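Local atomic coordinates of SPbeta prophage-derived aminoglycoside N(3')-acetyltransferase-like protein YokD (Bacillus subtilis, PDB entry 2NYG), a protein that binds coenzyme A and probably works as an N-acetyltransferase of the aminoglycoside 3-N-acetyltransferase family, and may contribute to antibiotic resistance. Residues I66-Q71 against G113-L118; Q71-S76 against P107-M112; E20-L25 against G240-A245. One frame throughout, in Å; residues are numbered along the deposited sequence.

Interaction 1: residues I66-Q71 against G113-L118; sequences IVMPSQ and GQIVEL. With COA (coenzyme A), chain G.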
loop_
_atom_site.group_PDB
_atom_site.type_symbol
_atom_site.label_atom_id
_atom_site.label_comp_id
_atom_site.label_asym_id
_atom_site.label_seq_id
_atom_site.Cartn_x
_atom_site.Cartn_y
_atom_site.Cartn_z
ATOM N N ILE A 66 15.422 -1.653 10.670
ATOM C CA ILE A 66 14.584 -2.700 10.106
ATOM C C ILE A 66 14.558 -2.585 8.587
ATOM O O ILE A 66 14.268 -1.530 8.026
ATOM C CB ILE A 66 13.138 -2.697 10.657
ATOM C CG1 ILE A 66 12.397 -1.455 10.234
ATOM C CG2 ILE A 66 13.159 -2.751 12.165
ATOM C CD1 ILE A 66 11.066 -1.350 10.917
ATOM N N VAL A 67 14.898 -3.690 7.935
ATOM C CA VAL A 67 14.940 -3.758 6.484
ATOM C C VAL A 67 13.914 -4.773 5.984
ATOM O O VAL A 67 13.615 -5.763 6.661
ATOM C CB VAL A 67 16.354 -4.186 5.978
ATOM C CG1 VAL A 67 16.371 -4.237 4.463
ATOM C CG2 VAL A 67 17.413 -3.228 6.484
ATOM N N MET A 68 13.371 -4.518 4.801
ATOM C CA MET A 68 12.410 -5.422 4.214
ATOM C C MET A 68 12.622 -5.421 2.727
ATOM O O MET A 68 13.029 -4.418 2.155
ATOM C CB MET A 68 10.976 -4.978 4.497
ATOM C CG MET A 68 10.546 -5.069 5.933
ATOM S SD MET A 68 8.795 -4.708 6.137
ATOM C CE MET A 68 8.748 -4.054 7.791
ATOM N N PRO A 69 12.346 -6.554 2.075
ATOM C CA PRO A 69 12.504 -6.656 0.631
ATOM C C PRO A 69 11.266 -6.009 0.043
ATOM O O PRO A 69 10.165 -6.224 0.536
ATOM C CB PRO A 69 12.563 -8.161 0.413
ATOM C CG PRO A 69 11.612 -8.661 1.420
ATOM C CD PRO A 69 11.949 -7.850 2.651
ATOM N N SER A 70 11.433 -5.193 -0.989
ATOM C CA SER A 70 10.286 -4.519 -1.593
ATOM C C SER A 70 10.298 -4.638 -3.102
ATOM O O SER A 70 10.150 -3.651 -3.818
ATOM C CB SER A 70 10.281 -3.049 -1.194
ATOM O OG SER A 70 11.530 -2.449 -1.482
ATOM N N GLN A 71 10.460 -5.872 -3.566
ATOM C CA GLN A 71 10.515 -6.227 -4.982
ATOM C C GLN A 71 9.300 -5.845 -5.822
ATOM O O GLN A 71 8.166 -5.885 -5.363
ATOM C CB GLN A 71 10.753 -7.729 -5.112
ATOM C CG GLN A 71 12.050 -8.199 -4.479
ATOM C CD GLN A 71 12.101 -9.701 -4.370
ATOM O OE1 GLN A 71 11.371 -10.397 -5.073
ATOM N NE2 GLN A 71 12.963 -10.215 -3.498
ATOM N N GLY A 113 3.766 -9.035 0.668
ATOM C CA GLY A 113 2.949 -8.810 1.844
ATOM C C GLY A 113 2.418 -7.402 2.017
ATOM O O GLY A 113 2.981 -6.449 1.490
ATOM N N GLN A 114 1.326 -7.280 2.762
ATOM C CA GLN A 114 0.707 -5.997 3.021
ATOM C C GLN A 114 1.594 -5.108 3.878
ATOM O O GLN A 114 1.728 -3.912 3.611
ATOM C CB GLN A 114 -0.647 -6.206 3.698
ATOM C CG GLN A 114 -1.705 -6.699 2.723
ATOM C CD GLN A 114 -3.095 -6.757 3.312
ATOM O OE1 GLN A 114 -3.353 -6.232 4.402
ATOM N NE2 GLN A 114 -4.009 -7.392 2.573
ATOM N N ILE A 115 2.197 -5.688 4.910
ATOM C CA ILE A 115 3.072 -4.938 5.798
ATOM C C ILE A 115 4.186 -4.219 5.040
ATOM O O ILE A 115 4.463 -3.048 5.294
ATOM C CB ILE A 115 3.674 -5.854 6.855
ATOM C CG1 ILE A 115 2.605 -6.200 7.883
ATOM C CG2 ILE A 115 4.850 -5.186 7.527
ATOM C CD1 ILE A 115 2.917 -7.424 8.729
ATOM N N VAL A 116 4.823 -4.913 4.106
ATOM C CA VAL A 116 5.891 -4.302 3.327
ATOM C C VAL A 116 5.351 -3.194 2.442
ATOM O O VAL A 116 6.005 -2.175 2.248
ATOM C CB VAL A 116 6.599 -5.334 2.426
ATOM C CG1 VAL A 116 7.491 -4.628 1.414
ATOM C CG2 VAL A 116 7.432 -6.273 3.278
ATOM N N GLU A 117 4.154 -3.389 1.904
ATOM C CA GLU A 117 3.571 -2.390 1.021
ATOM C C GLU A 117 3.291 -1.092 1.769
ATOM O O GLU A 117 3.456 0.000 1.229
ATOM C CB GLU A 117 2.291 -2.930 0.365
ATOM C CG GLU A 117 1.614 -1.932 -0.572
ATOM C CD GLU A 117 2.473 -1.535 -1.765
ATOM O OE1 GLU A 117 3.710 -1.678 -1.714
ATOM O OE2 GLU A 117 1.903 -1.052 -2.760
ATOM N N LEU A 118 2.869 -1.219 3.017
ATOM C CA LEU A 118 2.596 -0.057 3.829
ATOM C C LEU A 118 3.902 0.495 4.402
ATOM O O LEU A 118 4.082 1.703 4.516
ATOM C CB LEU A 118 1.669 -0.424 4.974
ATOM C CG LEU A 118 1.391 0.794 5.841
ATOM C CD1 LEU A 118 0.633 1.839 5.025
ATOM C CD2 LEU A 118 0.614 0.381 7.054
HETATM N N1A COA G . -4.861 -8.965 11.364
HETATM C C2A COA G . -4.531 -10.136 10.671
HETATM N N3A COA G . -4.759 -10.195 9.311
HETATM C C4A COA G . -5.306 -9.121 8.642
HETATM C C5A COA G . -5.646 -7.923 9.297
HETATM C C6A COA G . -5.425 -7.851 10.682
HETATM N N6A COA G . -5.729 -6.751 11.359
HETATM N N7A COA G . -6.157 -7.056 8.374
HETATM C C8A COA G . -6.139 -7.685 7.162
HETATM N N9A COA G . -5.605 -8.979 7.340
HETATM C C1B COA G . -5.384 -10.064 6.354
HETATM C C2B COA G . -6.148 -9.974 5.002
HETATM O O2B COA G . -7.564 -10.242 5.097
HETATM C C3B COA G . -5.414 -10.995 4.153
HETATM O O3B COA G . -6.080 -12.256 4.469
HETATM P P3B COA G . -6.644 -13.327 3.371
HETATM O O7A COA G . -6.327 -12.840 1.935
HETATM O O8A COA G . -8.149 -13.406 3.465
HETATM O O9A COA G . -6.034 -14.674 3.665
HETATM C C4B COA G . -3.947 -10.934 4.659
HETATM O O4B COA G . -4.024 -10.345 5.976
HETATM C C5B COA G . -2.989 -10.067 3.774
HETATM O O5B COA G . -1.676 -10.135 4.408
HETATM P P1A COA G . -0.387 -10.436 3.534
HETATM O O1A COA G . 0.837 -10.493 4.388
HETATM O O2A COA G . -0.239 -9.381 2.428
HETATM O O3A COA G . -0.757 -11.790 2.877
HETATM P P2A COA G . -0.716 -13.234 3.576
HETATM O O4A COA G . -2.086 -13.808 3.519
HETATM O O5A COA G . -0.230 -13.203 5.022
HETATM O O6A COA G . 0.377 -13.936 2.593
HETATM C CBP COA G . 2.844 -13.754 2.042
HETATM C CCP COA G . 1.718 -14.192 3.025
HETATM C CDP COA G . 2.312 -13.695 0.589
HETATM C CEP COA G . 3.351 -12.381 2.537
HETATM C CAP COA G . 3.928 -14.886 2.003
HETATM O OAP COA G . 3.456 -15.960 2.849
HETATM C C9P COA G . 5.341 -14.472 2.481
HETATM O O9P COA G . 5.815 -15.160 3.557
HETATM N N8P COA G . 6.117 -13.493 1.947
HETATM C C7P COA G . 7.372 -13.049 2.595
HETATM C C6P COA G . 7.631 -11.538 2.682
#
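V116 puts its two methyls to separate uses against strand 65-69 and the S70 that follows. CG2 meets the sulfur of M68 (CG2 to SD 3.5 Å), the two side chains sliding past each other in opposite directions, while CG1, anti to the backbone N (chi1 168°), reaches the carbonyl O of P69 and, more loosely, CB of S70. M68 stays extended beyond CG, and its CE methyl goes on to CG2 of I115 at 4.1 Å, crossing that side chain at about a right angle. All five touching residues are buried, with no hydrogen bond between the segments. On the outer side of the helix, exposed Q114 takes no part in the strand contact and turns to coenzyme A: its backbone N gives a hydrogen bond to phosphate oxygen O2A at 2.6 Å, and its extended side chain brings CD to 3.3 Å from C5B of the cofactor. G113 is the N-cap residue, so the helix begins at the phosphate, where its dipole would help to offset the negative charge. Strand 65-69 runs between strands 135-139 and 32-37 of the mixed sheet; V136 and V35 flank M68, and I115 and L118 also pack on helix 48-60.

Interaction 2: residues Q71-S76 against P107-M112; sequences QSVELS and PTTRGM. With COA (coenzyme A), chain G.
The first torsion of T109 and the bend at chi2 of E74 bring the two groups together. OG1 of T109 lies beside its own backbone N, anti to the carbonyl carbon (chi1 -56°), facing residues 71-74; in E74 the chain starts with CG anti to the carbonyl carbon and then bends at chi2 (96°), which places CD beside the threonine, with one carboxylate oxygen near each branch. OE1 comes to 2.9 Å from OG1 of T109, and OE2 lies 3.4 Å from the methyl CG2. The hydroxyl OG1 also lies 3.1 Å from the carbonyl O of Q71. As an acceptor, OG1 receives a weak bond from V73 N at 3.0 Å. The main chains are linked directly: T109 N donates to Q71 O at 2.7 Å. The same oxygen has a CA-H...O contact from T108 CA at 3.3 Å. M112 also borders the Q71 side chain, with SD 4.1 Å from CB of Q71, though the placing of its terminal methyl is doubtful. Residues 72-75 form a type I beta turn, and OG of S76 donates to the carbonyl O of V73. Outside the pair, S72 OG is hydrogen-bonded to the carbonyl O of P131, T108 OG1 probably to OE1 of E117, and P107 and R110 pack against V50 and Q114 of the second subunit. Beyond T109, residues 110-112 make a 3-10 turn leading into helix 114-119, and the carbonyl O of G111 accepts a hydrogen bond from N8P of coenzyme A at 3.2 Å. The arrangement is thus a loop-to-loop contact bordering the cofactor site, in which a threonine ties a beta turn to the segment that binds the pantetheine amide.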
loop_
_atom_site.group_PDB
_atom_site.type_symbol
_atom_site.label_atom_id
_atom_site.label_comp_id
_atom_site.label_asym_id
_atom_site.label_seq_id
_atom_site.Cartn_x
_atom_site.Cartn_y
_atom_site.Cartn_z
ATOM N N GLN A 71 10.460 -5.872 -3.566
ATOM C CA GLN A 71 10.515 -6.227 -4.982
ATOM C C GLN A 71 9.300 -5.845 -5.822
ATOM O O GLN A 71 8.166 -5.885 -5.363
ATOM C CB GLN A 71 10.753 -7.729 -5.112
ATOM C CG GLN A 71 12.050 -8.199 -4.479
ATOM C CD GLN A 71 12.101 -9.701 -4.370
ATOM O OE1 GLN A 71 11.371 -10.397 -5.073
ATOM N NE2 GLN A 71 12.963 -10.215 -3.498
ATOM N N SER A 72 9.568 -5.490 -7.070
ATOM C CA SER A 72 8.553 -5.103 -8.033
ATOM C C SER A 72 8.880 -5.854 -9.329
ATOM O O SER A 72 9.095 -5.263 -10.401
ATOM C CB SER A 72 8.597 -3.589 -8.250
ATOM O OG SER A 72 9.920 -3.148 -8.513
ATOM N N VAL A 73 8.920 -7.175 -9.185
ATOM C CA VAL A 73 9.228 -8.121 -10.244
ATOM C C VAL A 73 8.420 -7.956 -11.531
ATOM O O VAL A 73 8.868 -8.377 -12.590
ATOM C CB VAL A 73 9.054 -9.553 -9.704
ATOM C CG1 VAL A 73 9.420 -10.571 -10.757
ATOM C CG2 VAL A 73 9.930 -9.741 -8.488
ATOM N N GLU A 74 7.243 -7.337 -11.440
ATOM C CA GLU A 74 6.369 -7.126 -12.599
ATOM C C GLU A 74 6.938 -6.190 -13.666
ATOM O O GLU A 74 6.461 -6.165 -14.800
ATOM C CB GLU A 74 5.011 -6.584 -12.150
ATOM C CG GLU A 74 4.201 -7.560 -11.325
ATOM C CD GLU A 74 4.357 -7.340 -9.847
ATOM O OE1 GLU A 74 5.331 -6.678 -9.435
ATOM O OE2 GLU A 74 3.500 -7.841 -9.097
ATOM N N LEU A 75 7.950 -5.413 -13.296
ATOM C CA LEU A 75 8.581 -4.482 -14.224
ATOM C C LEU A 75 9.686 -5.180 -15.015
ATOM O O LEU A 75 10.809 -4.688 -15.132
ATOM C CB LEU A 75 9.153 -3.281 -13.461
ATOM C CG LEU A 75 8.244 -2.058 -13.288
ATOM C CD1 LEU A 75 7.069 -2.383 -12.398
ATOM C CD2 LEU A 75 9.049 -0.921 -12.703
ATOM N N SER A 76 9.340 -6.331 -15.574
ATOM C CA SER A 76 10.278 -7.141 -16.338
ATOM C C SER A 76 9.805 -7.381 -17.766
ATOM O O SER A 76 8.698 -6.994 -18.140
ATOM C CB SER A 76 10.473 -8.480 -15.624
ATOM O OG SER A 76 9.223 -9.026 -15.233
ATOM N N PRO A 107 4.447 0.092 -6.867
ATOM C CA PRO A 107 3.920 -0.909 -5.935
ATOM C C PRO A 107 4.708 -2.227 -5.866
ATOM O O PRO A 107 5.125 -2.775 -6.886
ATOM C CB PRO A 107 2.484 -1.101 -6.419
ATOM C CG PRO A 107 2.576 -0.805 -7.881
ATOM C CD PRO A 107 3.476 0.389 -7.934
ATOM N N THR A 108 4.911 -2.728 -4.653
ATOM C CA THR A 108 5.631 -3.986 -4.459
ATOM C C THR A 108 4.790 -5.135 -4.982
ATOM O O THR A 108 3.566 -5.043 -5.057
ATOM C CB THR A 108 5.904 -4.302 -2.973
ATOM O OG1 THR A 108 4.661 -4.417 -2.279
ATOM C CG2 THR A 108 6.731 -3.227 -2.327
ATOM N N THR A 109 5.464 -6.227 -5.326
ATOM C CA THR A 109 4.813 -7.430 -5.823
ATOM C C THR A 109 3.953 -7.995 -4.699
ATOM O O THR A 109 4.389 -8.083 -3.557
ATOM C CB THR A 109 5.868 -8.461 -6.268
ATOM O OG1 THR A 109 6.729 -7.853 -7.238
ATOM C CG2 THR A 109 5.214 -9.690 -6.880
ATOM N N ARG A 110 2.729 -8.380 -5.039
ATOM C CA ARG A 110 1.770 -8.907 -4.074
ATOM C C ARG A 110 2.327 -9.915 -3.061
ATOM O O ARG A 110 1.950 -9.906 -1.886
ATOM C CB ARG A 110 0.589 -9.533 -4.821
ATOM C CG ARG A 110 0.207 -8.825 -6.118
ATOM C CD ARG A 110 0.231 -7.305 -5.995
ATOM N NE ARG A 110 -0.685 -6.778 -4.983
ATOM C CZ ARG A 110 -1.993 -6.605 -5.158
ATOM N NH1 ARG A 110 -2.562 -6.925 -6.315
ATOM N NH2 ARG A 110 -2.725 -6.087 -4.179
ATOM N N GLY A 111 3.217 -10.786 -3.518
ATOM C CA GLY A 111 3.792 -11.783 -2.634
ATOM C C GLY A 111 4.620 -11.242 -1.482
ATOM O O GLY A 111 4.862 -11.967 -0.524
ATOM N N MET A 112 5.054 -9.983 -1.566
ATOM C CA MET A 112 5.865 -9.366 -0.510
ATOM C C MET A 112 5.086 -9.100 0.780
ATOM O O MET A 112 5.669 -8.940 1.850
ATOM C CB MET A 112 6.469 -8.050 -1.001
ATOM C CG MET A 112 7.361 -8.200 -2.200
ATOM S SD MET A 112 8.774 -9.244 -1.854
ATOM C CE MET A 112 10.030 -8.128 -2.027
HETATM N N1A COA G . -4.861 -8.965 11.364
HETATM C C2A COA G . -4.531 -10.136 10.671
HETATM N N3A COA G . -4.759 -10.195 9.311
HETATM C C4A COA G . -5.306 -9.121 8.642
HETATM C C5A COA G . -5.646 -7.923 9.297
HETATM C C6A COA G . -5.425 -7.851 10.682
HETATM N N6A COA G . -5.729 -6.751 11.359
HETATM N N7A COA G . -6.157 -7.056 8.374
HETATM C C8A COA G . -6.139 -7.685 7.162
HETATM N N9A COA G . -5.605 -8.979 7.340
HETATM C C1B COA G . -5.384 -10.064 6.354
HETATM C C2B COA G . -6.148 -9.974 5.002
HETATM O O2B COA G . -7.564 -10.242 5.097
HETATM C C3B COA G . -5.414 -10.995 4.153
HETATM O O3B COA G . -6.080 -12.256 4.469
HETATM P P3B COA G . -6.644 -13.327 3.371
HETATM O O7A COA G . -6.327 -12.840 1.935
HETATM O O8A COA G . -8.149 -13.406 3.465
HETATM O O9A COA G . -6.034 -14.674 3.665
HETATM C C4B COA G . -3.947 -10.934 4.659
HETATM O O4B COA G . -4.024 -10.345 5.976
HETATM C C5B COA G . -2.989 -10.067 3.774
HETATM O O5B COA G . -1.676 -10.135 4.408
HETATM P P1A COA G . -0.387 -10.436 3.534
HETATM O O1A COA G . 0.837 -10.493 4.388
HETATM O O2A COA G . -0.239 -9.381 2.428
HETATM O O3A COA G . -0.757 -11.790 2.877
HETATM P P2A COA G . -0.716 -13.234 3.576
HETATM O O4A COA G . -2.086 -13.808 3.519
HETATM O O5A COA G . -0.230 -13.203 5.022
HETATM O O6A COA G . 0.377 -13.936 2.593
HETATM C CBP COA G . 2.844 -13.754 2.042
HETATM C CCP COA G . 1.718 -14.192 3.025
HETATM C CDP COA G . 2.312 -13.695 0.589
HETATM C CEP COA G . 3.351 -12.381 2.537
HETATM C CAP COA G . 3.928 -14.886 2.003
HETATM O OAP COA G . 3.456 -15.960 2.849
HETATM C C9P COA G . 5.341 -14.472 2.481
HETATM O O9P COA G . 5.815 -15.160 3.557
HETATM N N8P COA G . 6.117 -13.493 1.947
HETATM C C7P COA G . 7.372 -13.049 2.595
HETATM C C6P COA G . 7.631 -11.538 2.682
#

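Interaction 3: residues E20-L25 against G240-A245; sequences EDLKAL and GKVGSA
D21 lays its CB over the backbone of the edge strand, 3.7 Å from V242 CA and 3.5 Å from the carbonyl O of K241. The contact packs helix 15-25 on a beta hairpin at the margin of the mixed sheet: strand 238-242 turns through a type II' beta turn, V242 to A245, into strand 245-251. The short helix and strand axes run nearly antiparallel, at 162°, with a closest approach of 7.4 Å. With CG anti to its carbonyl carbon (chi1 -57°), the D21 carboxylate comes alongside the start of the turn, and OD2 accepts a weak hydrogen bond from G243 N at 3.2 Å, the N-H well off the line (131°). G243 has the positive phi that the first inner position of a II' turn requires. Within the hairpin, V242 N donates to A245 O, and the return bond from A245 N to V242 O is weak. L22 and L25 supply the apolar part: CD2 of L22 meets CG2 of V242 at 3.8 Å, in the buried layer that V59 of helix 48-60 and C247 continue. Within the turn, S244 OG lies within weak hydrogen-bonding range of the carbonyls of S41 and I42, two residues of the coenzyme A binding loop. At the far end of the helix, L25 also packs on L249, and its CD2 methyl rests 3.6 Å from the backbone N of G240, which has no side chain.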
loop_
_atom_site.group_PDB
_atom_site.type_symbol
_atom_site.label_atom_id
_atom_site.label_comp_id
_atom_site.label_asym_id
_atom_site.label_seq_id
_atom_site.Cartn_x
_atom_site.Cartn_y
_atom_site.Cartn_z
ATOM N N GLU A 20 5.569 -7.381 22.894
ATOM C CA GLU A 20 5.985 -8.323 23.908
ATOM C C GLU A 20 6.508 -9.591 23.254
ATOM O O GLU A 20 7.618 -10.010 23.534
ATOM C CB GLU A 20 4.811 -8.629 24.865
ATOM N N ASP A 21 5.716 -10.191 22.371
ATOM C CA ASP A 21 6.117 -11.420 21.693
ATOM C C ASP A 21 7.421 -11.262 20.962
ATOM O O ASP A 21 8.250 -12.152 20.973
ATOM C CB ASP A 21 5.066 -11.872 20.687
ATOM C CG ASP A 21 3.711 -12.075 21.312
ATOM O OD1 ASP A 21 3.631 -12.607 22.436
ATOM O OD2 ASP A 21 2.710 -11.712 20.670
ATOM N N LEU A 22 7.614 -10.131 20.307
ATOM C CA LEU A 22 8.852 -9.925 19.583
ATOM C C LEU A 22 10.048 -9.983 20.524
ATOM O O LEU A 22 11.075 -10.573 20.180
ATOM C CB LEU A 22 8.822 -8.588 18.846
ATOM C CG LEU A 22 7.908 -8.546 17.620
ATOM C CD1 LEU A 22 7.845 -7.126 17.093
ATOM C CD2 LEU A 22 8.419 -9.489 16.554
ATOM N N LYS A 23 9.915 -9.382 21.705
ATOM C CA LYS A 23 11.004 -9.385 22.675
ATOM C C LYS A 23 11.240 -10.797 23.244
ATOM O O LYS A 23 12.375 -11.222 23.426
ATOM C CB LYS A 23 10.710 -8.396 23.811
ATOM C CG LYS A 23 10.683 -6.926 23.412
ATOM C CD LYS A 23 10.371 -6.034 24.621
ATOM C CE LYS A 23 10.422 -4.544 24.308
ATOM N NZ LYS A 23 11.806 -4.073 24.027
ATOM N N ALA A 24 10.162 -11.518 23.521
ATOM C CA ALA A 24 10.269 -12.866 24.048
ATOM C C ALA A 24 10.985 -13.740 23.027
ATOM O O ALA A 24 11.795 -14.587 23.383
ATOM C CB ALA A 24 8.882 -13.425 24.331
ATOM N N LEU A 25 10.677 -13.522 21.751
ATOM C CA LEU A 25 11.274 -14.278 20.653
ATOM C C LEU A 25 12.788 -14.063 20.593
ATOM O O LEU A 25 13.547 -15.016 20.421
ATOM C CB LEU A 25 10.603 -13.872 19.336
ATOM C CG LEU A 25 10.975 -14.444 17.960
ATOM C CD1 LEU A 25 12.134 -13.671 17.419
ATOM C CD2 LEU A 25 11.282 -15.929 18.020
ATOM N N GLY A 240 9.560 -19.084 18.084
ATOM C CA GLY A 240 8.557 -18.589 19.005
ATOM C C GLY A 240 7.423 -17.887 18.283
ATOM O O GLY A 240 7.594 -17.397 17.167
ATOM N N LYS A 241 6.261 -17.828 18.930
ATOM C CA LYS A 241 5.086 -17.210 18.340
ATOM C C LYS A 241 4.896 -15.711 18.566
ATOM O O LYS A 241 5.077 -15.210 19.678
ATOM C CB LYS A 241 3.835 -17.937 18.828
ATOM C CG LYS A 241 3.589 -19.271 18.159
ATOM C CD LYS A 241 2.237 -19.825 18.555
ATOM C CE LYS A 241 1.997 -21.179 17.919
ATOM N NZ LYS A 241 0.844 -21.885 18.561
ATOM N N VAL A 242 4.542 -15.006 17.492
ATOM C CA VAL A 242 4.241 -13.578 17.548
ATOM C C VAL A 242 2.758 -13.553 17.209
ATOM O O VAL A 242 2.367 -13.536 16.036
ATOM C CB VAL A 242 5.030 -12.778 16.507
ATOM C CG1 VAL A 242 4.492 -11.374 16.422
ATOM C CG2 VAL A 242 6.486 -12.742 16.895
ATOM N N GLY A 243 1.932 -13.569 18.247
ATOM C CA GLY A 243 0.500 -13.626 18.028
ATOM C C GLY A 243 0.206 -15.093 17.756
ATOM O O GLY A 243 0.536 -15.960 18.572
ATOM N N SER A 244 -0.400 -15.405 16.620
ATOM C CA SER A 244 -0.661 -16.809 16.332
ATOM C C SER A 244 0.260 -17.305 15.210
ATOM O O SER A 244 0.145 -18.442 14.757
ATOM C CB SER A 244 -2.140 -17.027 15.985
ATOM O OG SER A 244 -2.514 -16.298 14.842
ATOM N N ALA A 245 1.198 -16.455 14.796
ATOM C CA ALA A 245 2.149 -16.798 13.744
ATOM C C ALA A 245 3.405 -17.426 14.316
ATOM O O ALA A 245 3.873 -17.036 15.377
ATOM C CB ALA A 245 2.518 -15.561 12.946
#

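Overall arrangement
Interactions 1 and 2 adjoin, their centres 11 Å apart and Q71 common to both. Interaction 3 lies farther off, its centre about 19 Å from that of interaction 1 and about 28 Å from that of interaction 2, on the other side of the chain's centre from the latter. Along the chain the three are nested: 71-76/107-112 inside 66-71/113-118, and both inside 20-25/240-245. Interactions 1 and 3 reach the same mixed sheet, one at inner strand 65-69, the other at outermost strand 238-242. Interactions 1 and 2 both touch coenzyme A, so successive backbone pieces 107-112 and 113-118 line one cofactor site.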